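Local coordinates for putative GGDEF domain protein (Pseudomonas aeruginosa, PDB 7E6G) that probably condenses two GTP molecules into the second messenger cyclic di-GMP with magnesium as cofactor, and here holds a GTP analogue and a magnesium ion, at residues P105-P110 and C176-G181; L135-V140 and R242-L247. All blocks are in the same frame, centred on the assembly; numbering follows the deposited sequence.

Contact 1: P105-P110 and C176-G181; sequences PLTGLP and CGRWGG. With G2P (phosphomethylphosphonic acid guanylate ester), chain H.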
ATOM      1  N   PRO A 105       3.158 -28.486  27.920  1.00 31.54           N
ATOM      2  CA  PRO A 105       2.667 -27.438  28.847  1.00 28.02           C
ATOM      3  C   PRO A 105       3.476 -27.278  30.128  1.00 27.92           C
ATOM      4  O   PRO A 105       3.805 -26.147  30.505  1.00 27.70           O
ATOM      5  CB  PRO A 105       1.232 -27.890  29.130  1.00 26.78           C
ATOM      6  CG  PRO A 105       0.830 -28.634  27.863  1.00 27.13           C
ATOM      7  CD  PRO A 105       2.074 -29.337  27.392  1.00 26.79           C
ATOM      8  N   LEU A 106       3.822 -28.368  30.815  1.00 30.19           N
ATOM      9  CA  LEU A 106       4.468 -28.228  32.124  1.00 28.66           C
ATOM     10  C   LEU A 106       5.881 -27.655  32.014  1.00 27.54           C
ATOM     11  O   LEU A 106       6.227 -26.707  32.725  1.00 32.25           O
ATOM     12  CB  LEU A 106       4.506 -29.575  32.854  1.00 29.07           C
ATOM     13  CG  LEU A 106       5.408 -29.572  34.099  1.00 27.54           C
ATOM     14  CD1 LEU A 106       4.844 -28.674  35.165  1.00 24.90           C
ATOM     15  CD2 LEU A 106       5.669 -30.972  34.641  1.00 25.76           C
ATOM     16  N   THR A 107       6.724 -28.241  31.162  1.00 28.38           N
ATOM     17  CA  THR A 107       8.156 -27.944  31.154  1.00 26.83           C
ATOM     18  C   THR A 107       8.555 -26.918  30.106  1.00 35.05           C
ATOM     19  O   THR A 107       9.684 -26.416  30.156  1.00 36.69           O
ATOM     20  CB  THR A 107       8.990 -29.219  30.887  1.00 32.33           C
ATOM     21  OG1 THR A 107       8.613 -29.794  29.622  1.00 24.72           O
ATOM     22  CG2 THR A 107       8.835 -30.249  32.001  1.00 23.95           C
ATOM     23  N   GLY A 108       7.681 -26.617  29.139  1.00 34.90           N
ATOM     24  CA  GLY A 108       8.055 -25.781  28.020  1.00 29.64           C
ATOM     25  C   GLY A 108       8.866 -26.480  26.955  1.00 31.63           C
ATOM     26  O   GLY A 108       8.962 -25.965  25.833  1.00 33.89           O
ATOM     27  N   LEU A 109       9.432 -27.649  27.255  1.00 33.02           N
ATOM     28  CA  LEU A 109      10.236 -28.385  26.292  1.00 30.13           C
ATOM     29  C   LEU A 109       9.435 -28.769  25.049  1.00 32.03           C
ATOM     30  O   LEU A 109       8.201 -28.811  25.080  1.00 33.74           O
ATOM     31  CB  LEU A 109      10.776 -29.646  26.940  1.00 28.25           C
ATOM     32  CG  LEU A 109      11.808 -29.364  28.001  1.00 33.65           C
ATOM     33  CD1 LEU A 109      12.175 -30.696  28.620  1.00 37.40           C
ATOM     34  CD2 LEU A 109      13.004 -28.704  27.358  1.00 33.58           C
ATOM     35  N   PRO A 110      10.086 -29.227  24.054  1.00 31.23           N
ATOM     36  CA  PRO A 110       9.455 -29.774  22.935  1.00 28.33           C
ATOM     37  C   PRO A 110       8.793 -31.035  23.253  1.00 30.96           C
ATOM     38  O   PRO A 110       9.290 -31.739  23.939  1.00 30.77           O
ATOM     39  CB  PRO A 110      10.607 -30.101  22.129  1.00 30.64           C
ATOM     40  CG  PRO A 110      11.528 -29.111  22.368  1.00 29.10           C
ATOM     41  CD  PRO A 110      11.312 -28.636  23.672  1.00 32.36           C
ATOM     42  N   CYS A 176      16.066 -30.957  23.426  1.00 39.72           N
ATOM     43  CA  CYS A 176      15.678 -31.727  24.601  1.00 39.44           C
ATOM     44  C   CYS A 176      14.160 -31.780  24.690  1.00 39.09           C
ATOM     45  O   CYS A 176      13.520 -30.752  24.934  1.00 43.50           O
ATOM     46  CB  CYS A 176      16.250 -31.130  25.884  1.00 42.47           C
ATOM     47  SG  CYS A 176      15.624 -32.003  27.359  1.00 51.38           S
ATOM     48  N   GLY A 177      13.584 -32.968  24.533  1.00 33.93           N
ATOM     49  CA  GLY A 177      12.146 -33.124  24.505  1.00 29.33           C
ATOM     50  C   GLY A 177      11.618 -33.935  25.671  1.00 34.92           C
ATOM     51  O   GLY A 177      12.291 -34.834  26.188  1.00 33.00           O
ATOM     52  N   ARG A 178      10.397 -33.597  26.091  1.00 35.50           N
ATOM     53  CA  ARG A 178       9.655 -34.402  27.048  1.00 28.42           C
ATOM     54  C   ARG A 178       9.090 -35.627  26.333  1.00 27.97           C
ATOM     55  O   ARG A 178       8.292 -35.497  25.404  1.00 24.78           O
ATOM     56  CB  ARG A 178       8.550 -33.568  27.688  1.00 28.90           C
ATOM     57  CG  ARG A 178       7.644 -34.381  28.597  1.00 29.13           C
ATOM     58  CD  ARG A 178       7.315 -33.619  29.835  1.00 28.13           C
ATOM     59  NE  ARG A 178       6.907 -34.486  30.931  1.00 26.04           N
ATOM     60  CZ  ARG A 178       6.011 -34.109  31.833  1.00 29.44           C
ATOM     61  NH1 ARG A 178       5.454 -32.907  31.735  1.00 32.87           N
ATOM     62  NH2 ARG A 178       5.655 -34.920  32.816  1.00 30.66           N
ATOM     63  N   TRP A 179       9.519 -36.813  26.745  1.00 30.33           N
ATOM     64  CA  TRP A 179       9.190 -38.031  26.017  1.00 28.21           C
ATOM     65  C   TRP A 179       8.097 -38.835  26.702  1.00 27.64           C
ATOM     66  O   TRP A 179       7.430 -39.639  26.043  1.00 27.40           O
ATOM     67  CB  TRP A 179      10.461 -38.887  25.856  1.00 25.93           C
ATOM     68  CG  TRP A 179      10.396 -40.086  24.920  1.00 29.24           C
ATOM     69  CD1 TRP A 179      10.556 -41.414  25.264  1.00 28.08           C
ATOM     70  CD2 TRP A 179      10.209 -40.067  23.498  1.00 31.37           C
ATOM     71  NE1 TRP A 179      10.459 -42.211  24.147  1.00 28.26           N
ATOM     72  CE2 TRP A 179      10.255 -41.409  23.050  1.00 38.29           C
ATOM     73  CE3 TRP A 179      10.001 -39.049  22.559  1.00 34.20           C
ATOM     74  CZ2 TRP A 179      10.089 -41.754  21.694  1.00 37.52           C
ATOM     75  CZ3 TRP A 179       9.845 -39.394  21.210  1.00 31.69           C
ATOM     76  CH2 TRP A 179       9.888 -40.736  20.795  1.00 32.13           C
ATOM     77  N   GLY A 180       7.901 -38.616  27.994  1.00 29.38           N
ATOM     78  CA  GLY A 180       6.980 -39.375  28.805  1.00 28.69           C
ATOM     79  C   GLY A 180       6.764 -38.656  30.120  1.00 29.24           C
ATOM     80  O   GLY A 180       7.195 -37.517  30.305  1.00 28.07           O
ATOM     81  N   GLY A 181       6.076 -39.328  31.035  1.00 29.44           N
ATOM     82  CA  GLY A 181       5.824 -38.717  32.327  1.00 32.43           C
ATOM     83  C   GLY A 181       7.090 -38.193  32.976  1.00 35.03           C
ATOM     84  O   GLY A 181       7.139 -37.057  33.453  1.00 32.71           O
TER
HETATM   85  PG  G2P H 302      12.605 -46.135  38.287  1.00 53.82           P
HETATM   86  O1G G2P H 302      13.044 -45.785  37.105  1.00 55.80           O
HETATM   87  O2G G2P H 302      13.403 -45.771  39.246  1.00 50.12           O
HETATM   88  O3G G2P H 302      12.177 -47.394  38.385  1.00 57.88           O
HETATM   89  O3B G2P H 302      11.342 -45.273  38.325  1.00 58.26           O
HETATM   90  PB  G2P H 302      10.193 -44.801  39.286  1.00 54.31           P
HETATM   91  O1B G2P H 302      10.331 -43.512  39.220  1.00 47.71           O
HETATM   92  O2B G2P H 302      10.202 -45.329  40.507  1.00 40.29           O
HETATM   93  C3A G2P H 302       8.629 -45.244  38.693  1.00 66.09           C
HETATM   94  PA  G2P H 302       8.098 -45.069  37.152  1.00 99.60           P
HETATM   95  O1A G2P H 302       7.831 -46.426  37.285  1.00 68.26           O
HETATM   96  O2A G2P H 302       9.377 -44.562  36.730  1.00 80.05           O
HETATM   97  O5' G2P H 302       7.153 -44.137  37.815  1.00 65.18           O
HETATM   98  C5' G2P H 302       7.232 -42.721  37.697  1.00 57.37           C
HETATM   99  C4' G2P H 302       6.032 -42.033  38.265  1.00 53.55           C
HETATM  100  O4' G2P H 302       5.903 -41.016  37.446  1.00 51.07           O
HETATM  101  C3' G2P H 302       4.842 -42.747  37.904  1.00 56.69           C
HETATM  102  O3' G2P H 302       4.259 -43.178  39.071  1.00 52.63           O
HETATM  103  C2' G2P H 302       4.071 -41.687  37.224  1.00 54.30           C
HETATM  104  O2' G2P H 302       2.737 -41.636  37.514  1.00 59.45           O
HETATM  105  C1' G2P H 302       4.711 -40.520  37.716  1.00 46.62           C
HETATM  106  N9  G2P H 302       4.469 -39.393  36.897  1.00 42.23           N
HETATM  107  C8  G2P H 302       4.271 -39.556  35.631  1.00 47.15           C
HETATM  108  N7  G2P H 302       4.067 -38.416  35.053  1.00 46.91           N
HETATM  109  C5  G2P H 302       4.145 -37.510  35.926  1.00 40.59           C
HETATM  110  C6  G2P H 302       4.038 -36.208  35.838  1.00 44.08           C
HETATM  111  O6  G2P H 302       3.812 -35.622  34.829  1.00 38.34           O
HETATM  112  N1  G2P H 302       4.187 -35.456  36.973  1.00 46.94           N
HETATM  113  C2  G2P H 302       4.423 -36.088  38.136  1.00 38.17           C
HETATM  114  N2  G2P H 302       4.561 -35.393  39.138  1.00 40.32           N
HETATM  115  N3  G2P H 302       4.512 -37.408  38.168  1.00 35.70           N
HETATM  116  C4  G2P H 302       4.403 -38.119  37.077  1.00 43.98           C

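Contact 2: L135-V140 and R242-L247; sequences LAMLDV and RADAAL. With MG (magnesium ion), chain G; G2P (phosphomethylphosphonic acid guanylate ester), chain H.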
ATOM      1  N   LEU A 135      21.198 -40.011  20.031  1.00 38.65           N
ATOM      2  CA  LEU A 135      19.958 -40.040  20.784  1.00 37.88           C
ATOM      3  C   LEU A 135      20.291 -40.445  22.211  1.00 38.17           C
ATOM      4  O   LEU A 135      20.931 -41.479  22.428  1.00 38.45           O
ATOM      5  CB  LEU A 135      19.002 -41.055  20.155  1.00 37.39           C
ATOM      6  CG  LEU A 135      17.544 -40.717  19.909  1.00 37.07           C
ATOM      7  CD1 LEU A 135      17.433 -39.400  19.160  1.00 35.75           C
ATOM      8  CD2 LEU A 135      16.951 -41.862  19.112  1.00 35.27           C
ATOM      9  N   ALA A 136      19.870 -39.641  23.181  1.00 38.14           N
ATOM     10  CA  ALA A 136      20.035 -39.979  24.593  1.00 33.49           C
ATOM     11  C   ALA A 136      18.660 -39.993  25.251  1.00 27.39           C
ATOM     12  O   ALA A 136      17.941 -39.000  25.206  1.00 30.73           O
ATOM     13  CB  ALA A 136      20.976 -38.986  25.279  1.00 27.94           C
ATOM     14  N   MET A 137      18.270 -41.118  25.825  1.00 28.15           N
ATOM     15  CA  MET A 137      16.978 -41.234  26.487  1.00 29.56           C
ATOM     16  C   MET A 137      17.196 -41.347  27.993  1.00 31.96           C
ATOM     17  O   MET A 137      17.888 -42.250  28.471  1.00 30.94           O
ATOM     18  CB  MET A 137      16.176 -42.422  25.961  1.00 31.28           C
ATOM     19  CG  MET A 137      14.676 -42.320  26.280  1.00 32.69           C
ATOM     20  SD  MET A 137      13.770 -43.754  25.676  1.00 35.62           S
ATOM     21  CE  MET A 137      13.610 -43.345  23.928  1.00 34.20           C
ATOM     22  N   LEU A 138      16.575 -40.451  28.726  1.00 32.82           N
ATOM     23  CA  LEU A 138      16.828 -40.213  30.131  1.00 30.68           C
ATOM     24  C   LEU A 138      15.545 -40.513  30.896  1.00 30.03           C
ATOM     25  O   LEU A 138      14.465 -40.129  30.464  1.00 33.73           O
ATOM     26  CB  LEU A 138      17.273 -38.755  30.295  1.00 28.18           C
ATOM     27  CG  LEU A 138      17.943 -38.210  31.545  1.00 41.35           C
ATOM     28  CD1 LEU A 138      19.240 -37.513  31.184  1.00 31.14           C
ATOM     29  CD2 LEU A 138      16.980 -37.246  32.243  1.00 40.92           C
ATOM     30  N   ASP A 139      15.655 -41.237  32.006  1.00 34.77           N
ATOM     31  CA  ASP A 139      14.499 -41.630  32.811  1.00 33.92           C
ATOM     32  C   ASP A 139      14.840 -41.377  34.271  1.00 36.46           C
ATOM     33  O   ASP A 139      15.879 -41.843  34.750  1.00 37.89           O
ATOM     34  CB  ASP A 139      14.139 -43.107  32.584  1.00 33.95           C
ATOM     35  CG  ASP A 139      12.955 -43.583  33.435  1.00 43.47           C
ATOM     36  OD1 ASP A 139      12.975 -43.433  34.680  1.00 44.83           O
ATOM     37  OD2 ASP A 139      12.000 -44.153  32.856  1.00 43.59           O
ATOM     38  N   VAL A 140      13.957 -40.666  34.978  1.00 34.56           N
ATOM     39  CA  VAL A 140      14.236 -40.260  36.352  1.00 33.65           C
ATOM     40  C   VAL A 140      14.190 -41.469  37.285  1.00 34.55           C
ATOM     41  O   VAL A 140      13.269 -42.299  37.232  1.00 31.30           O
ATOM     42  CB  VAL A 140      13.254 -39.164  36.793  1.00 30.74           C
ATOM     43  CG1 VAL A 140      13.542 -38.732  38.234  1.00 28.74           C
ATOM     44  CG2 VAL A 140      13.362 -37.971  35.861  1.00 30.69           C
ATOM     45  N   ARG A 242      16.697 -48.569  20.106  1.00 44.72           N
ATOM     46  CA  ARG A 242      17.993 -48.963  20.652  1.00 41.93           C
ATOM     47  C   ARG A 242      18.392 -48.069  21.821  1.00 42.30           C
ATOM     48  O   ARG A 242      18.928 -48.558  22.828  1.00 43.05           O
ATOM     49  CB  ARG A 242      19.069 -48.950  19.576  1.00 37.90           C
ATOM     50  CG  ARG A 242      20.290 -49.799  19.962  1.00 48.23           C
ATOM     51  CD  ARG A 242      21.506 -49.470  19.110  1.00 46.05           C
ATOM     52  NE  ARG A 242      21.078 -48.883  17.847  1.00 44.76           N
ATOM     53  CZ  ARG A 242      20.584 -49.575  16.816  1.00 50.68           C
ATOM     54  NH1 ARG A 242      20.459 -50.903  16.859  1.00 43.95           N
ATOM     55  NH2 ARG A 242      20.214 -48.916  15.731  1.00 52.09           N
ATOM     56  N   ALA A 243      18.141 -46.761  21.709  1.00 39.48           N
ATOM     57  CA  ALA A 243      18.377 -45.876  22.847  1.00 39.61           C
ATOM     58  C   ALA A 243      17.586 -46.343  24.063  1.00 39.72           C
ATOM     59  O   ALA A 243      18.088 -46.345  25.195  1.00 41.40           O
ATOM     60  CB  ALA A 243      18.003 -44.442  22.478  1.00 40.58           C
ATOM     61  N   ASP A 244      16.354 -46.777  23.826  1.00 36.97           N
ATOM     62  CA  ASP A 244      15.483 -47.248  24.887  1.00 34.19           C
ATOM     63  C   ASP A 244      16.017 -48.524  25.530  1.00 39.09           C
ATOM     64  O   ASP A 244      15.956 -48.698  26.753  1.00 41.42           O
ATOM     65  CB  ASP A 244      14.110 -47.480  24.288  1.00 34.76           C
ATOM     66  CG  ASP A 244      13.055 -47.512  25.302  1.00 44.26           C
ATOM     67  OD1 ASP A 244      12.338 -46.501  25.425  1.00 51.30           O
ATOM     68  OD2 ASP A 244      12.948 -48.546  25.982  1.00 47.02           O
ATOM     69  N   ALA A 245      16.509 -49.453  24.718  1.00 43.21           N
ATOM     70  CA  ALA A 245      17.069 -50.680  25.275  1.00 38.64           C
ATOM     71  C   ALA A 245      18.323 -50.376  26.083  1.00 34.80           C
ATOM     72  O   ALA A 245      18.580 -51.013  27.112  1.00 30.47           O
ATOM     73  CB  ALA A 245      17.362 -51.673  24.150  1.00 40.23           C
ATOM     74  N   ALA A 246      19.109 -49.385  25.641  1.00 33.20           N
ATOM     75  CA  ALA A 246      20.264 -48.961  26.430  1.00 34.07           C
ATOM     76  C   ALA A 246      19.821 -48.406  27.781  1.00 42.20           C
ATOM     77  O   ALA A 246      20.387 -48.758  28.823  1.00 41.28           O
ATOM     78  CB  ALA A 246      21.089 -47.934  25.660  1.00 31.69           C
ATOM     79  N   LEU A 247      18.796 -47.542  27.776  1.00 36.29           N
ATOM     80  CA  LEU A 247      18.156 -47.112  29.016  1.00 32.25           C
ATOM     81  C   LEU A 247      17.765 -48.289  29.906  1.00 37.51           C
ATOM     82  O   LEU A 247      17.948 -48.242  31.131  1.00 42.13           O
ATOM     83  CB  LEU A 247      16.918 -46.278  28.698  1.00 38.01           C
ATOM     84  CG  LEU A 247      16.464 -45.249  29.726  1.00 35.15           C
ATOM     85  CD1 LEU A 247      15.448 -44.338  29.094  1.00 39.55           C
ATOM     86  CD2 LEU A 247      15.849 -45.921  30.892  1.00 40.04           C
TER
HETATM   87 MG    MG G 301      11.465 -43.502  36.495  1.00 28.31          MG
HETATM   88  PG  G2P H 302      12.605 -46.135  38.287  1.00 53.82           P
HETATM   89  O1G G2P H 302      13.044 -45.785  37.105  1.00 55.80           O
HETATM   90  O2G G2P H 302      13.403 -45.771  39.246  1.00 50.12           O
HETATM   91  O3G G2P H 302      12.177 -47.394  38.385  1.00 57.88           O
HETATM   92  O3B G2P H 302      11.342 -45.273  38.325  1.00 58.26           O
HETATM   93  PB  G2P H 302      10.193 -44.801  39.286  1.00 54.31           P
HETATM   94  O1B G2P H 302      10.331 -43.512  39.220  1.00 47.71           O
HETATM   95  O2B G2P H 302      10.202 -45.329  40.507  1.00 40.29           O
HETATM   96  C3A G2P H 302       8.629 -45.244  38.693  1.00 66.09           C
HETATM   97  PA  G2P H 302       8.098 -45.069  37.152  1.00 99.60           P
HETATM   98  O1A G2P H 302       7.831 -46.426  37.285  1.00 68.26           O
HETATM   99  O2A G2P H 302       9.377 -44.562  36.730  1.00 80.05           O
HETATM  100  O5' G2P H 302       7.153 -44.137  37.815  1.00 65.18           O
HETATM  101  C5' G2P H 302       7.232 -42.721  37.697  1.00 57.37           C
HETATM  102  C4' G2P H 302       6.032 -42.033  38.265  1.00 53.55           C
HETATM  103  O4' G2P H 302       5.903 -41.016  37.446  1.00 51.07           O
HETATM  104  C3' G2P H 302       4.842 -42.747  37.904  1.00 56.69           C
HETATM  105  O3' G2P H 302       4.259 -43.178  39.071  1.00 52.63           O
HETATM  106  C2' G2P H 302       4.071 -41.687  37.224  1.00 54.30           C
HETATM  107  O2' G2P H 302       2.737 -41.636  37.514  1.00 59.45           O
HETATM  108  C1' G2P H 302       4.711 -40.520  37.716  1.00 46.62           C
HETATM  109  N9  G2P H 302       4.469 -39.393  36.897  1.00 42.23           N
HETATM  110  C8  G2P H 302       4.271 -39.556  35.631  1.00 47.15           C
HETATM  111  N7  G2P H 302       4.067 -38.416  35.053  1.00 46.91           N
HETATM  112  C5  G2P H 302       4.145 -37.510  35.926  1.00 40.59           C
HETATM  113  C6  G2P H 302       4.038 -36.208  35.838  1.00 44.08           C
HETATM  114  O6  G2P H 302       3.812 -35.622  34.829  1.00 38.34           O
HETATM  115  N1  G2P H 302       4.187 -35.456  36.973  1.00 46.94           N
HETATM  116  C2  G2P H 302       4.423 -36.088  38.136  1.00 38.17           C
HETATM  117  N2  G2P H 302       4.561 -35.393  39.138  1.00 40.32           N
HETATM  118  N3  G2P H 302       4.512 -37.408  38.168  1.00 35.70           N
HETATM  119  C4  G2P H 302       4.403 -38.119  37.077  1.00 43.98           C

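Contact 1: P105-P110 and C176-G181
Leu-106 and Arg-178 both carry CG anti to the backbone N (chi1 168° and 174°), and a bend at chi2 in Arg-178 (139°) sends its guanidinium along the 105-110 loop, where NH1 meets the isobutyl group of Leu-106, 3.5 Å from its CD2. Leu-106 reaches the guanidinium obliquely. Thr-107 crosses the arginine's aliphatic part at a slant, OG1 being nearest CD; that OG1 also accepts from Leu-109 N, closing an ST turn, and is hydrogen-bonded to Asp-104. The loop is pinned to strand 175-178 by one backbone bond, Arg-178 N to Pro-110 O (3.1 Å), with the donor almost in line with the carbonyl. Beside it, Leu-109 CD2 and Pro-110 CD pack against the carbonyl O of Cys-176, and Leu-109 CD1 lies 3.9 Å from Cys-176 SG. Trp-179, Gly-180 and Gly-181 begin the turn that carries the GGEEF form of the GGDEF signature, between strands 175-178 and 183-188. Arg-178 folds back over this turn: NE donates to Gly-180 O, which lies well out of the guanidinium plane, while NH2 donates to Gly-181 O at 2.7 Å, close to that plane. The same NH2 gives a bent hydrogen bond to O6 of the guanine of G2P (2.8 Å), so three acceptors, two of them main-chain oxygens of the turn, restrict the rotation of the group and place NH2 beside the base. Gly-181 CA comes 3.3 Å from guanine N7. Helix 152-168 packs on Leu-109 through Ala-163 and Glu-167 and on Arg-178 through Leu-159.

Contact 2: L135-V140 and R242-L247
In the GGDEF domain, strand 134-140 of the central sheet ends at the magnesium site, and helix 236-252 packs against it, the segment axes 7.7 Å apart at an angle of 41°. Ala-243 CB sits between Leu-135 CB and Met-137 CB, its small methyl permitting the close approach. Leu-247 fills the next position: CD1 reaches Met-137 CG (3.5 Å) and the Met-137 carbonyl O, and CD2 lies 3.7 Å from Asp-139 CB. Met-137 runs extended to SD and bends at chi3 (-79°), bringing SD and CE alongside the Asp-244 carboxylate, whose OD1 is salt-bridged to Arg-213 of the second subunit. Asp-139, with CG anti to the backbone N, turns OD1 onto the magnesium at 2.4 Å; Val-140 O binds the metal at 2.3 Å, and G2P O3B and O2A and Glu-182 OE2 also bind it. Lys-251, further along the same helix, donates to Asp-139 OD1, while OD2 pairs with Arg-213 of the second subunit. Strand 134-140 runs between strands 183-188 and 223-229, hydrogen-bonded to both, with helix 236-252 lying across one face of the sheet.

How the contacts relate
The two contacts lie about 15 Å apart, centre to centre, within one GGDEF domain at the end of the long helix 27-102, and their segments alternate along the chain: 105-110, 135-140, 176-181, 242-247. Both reach the same five-stranded sheet, contact 1 at its outermost strand 175-178 and contact 2 at strand 134-140, with strand 183-188 between. They meet directly where Trp-179 NE1 packs 3.4 Å from Met-137 CE. Each also serves a different end of the bound nucleotide: contact 1 hydrogen-bonds to the guanine, contact 2 holds the magnesium beside the phosphates. Glu-182, directly after 176-181, links the turn of contact 1 to the metal site of contact 2.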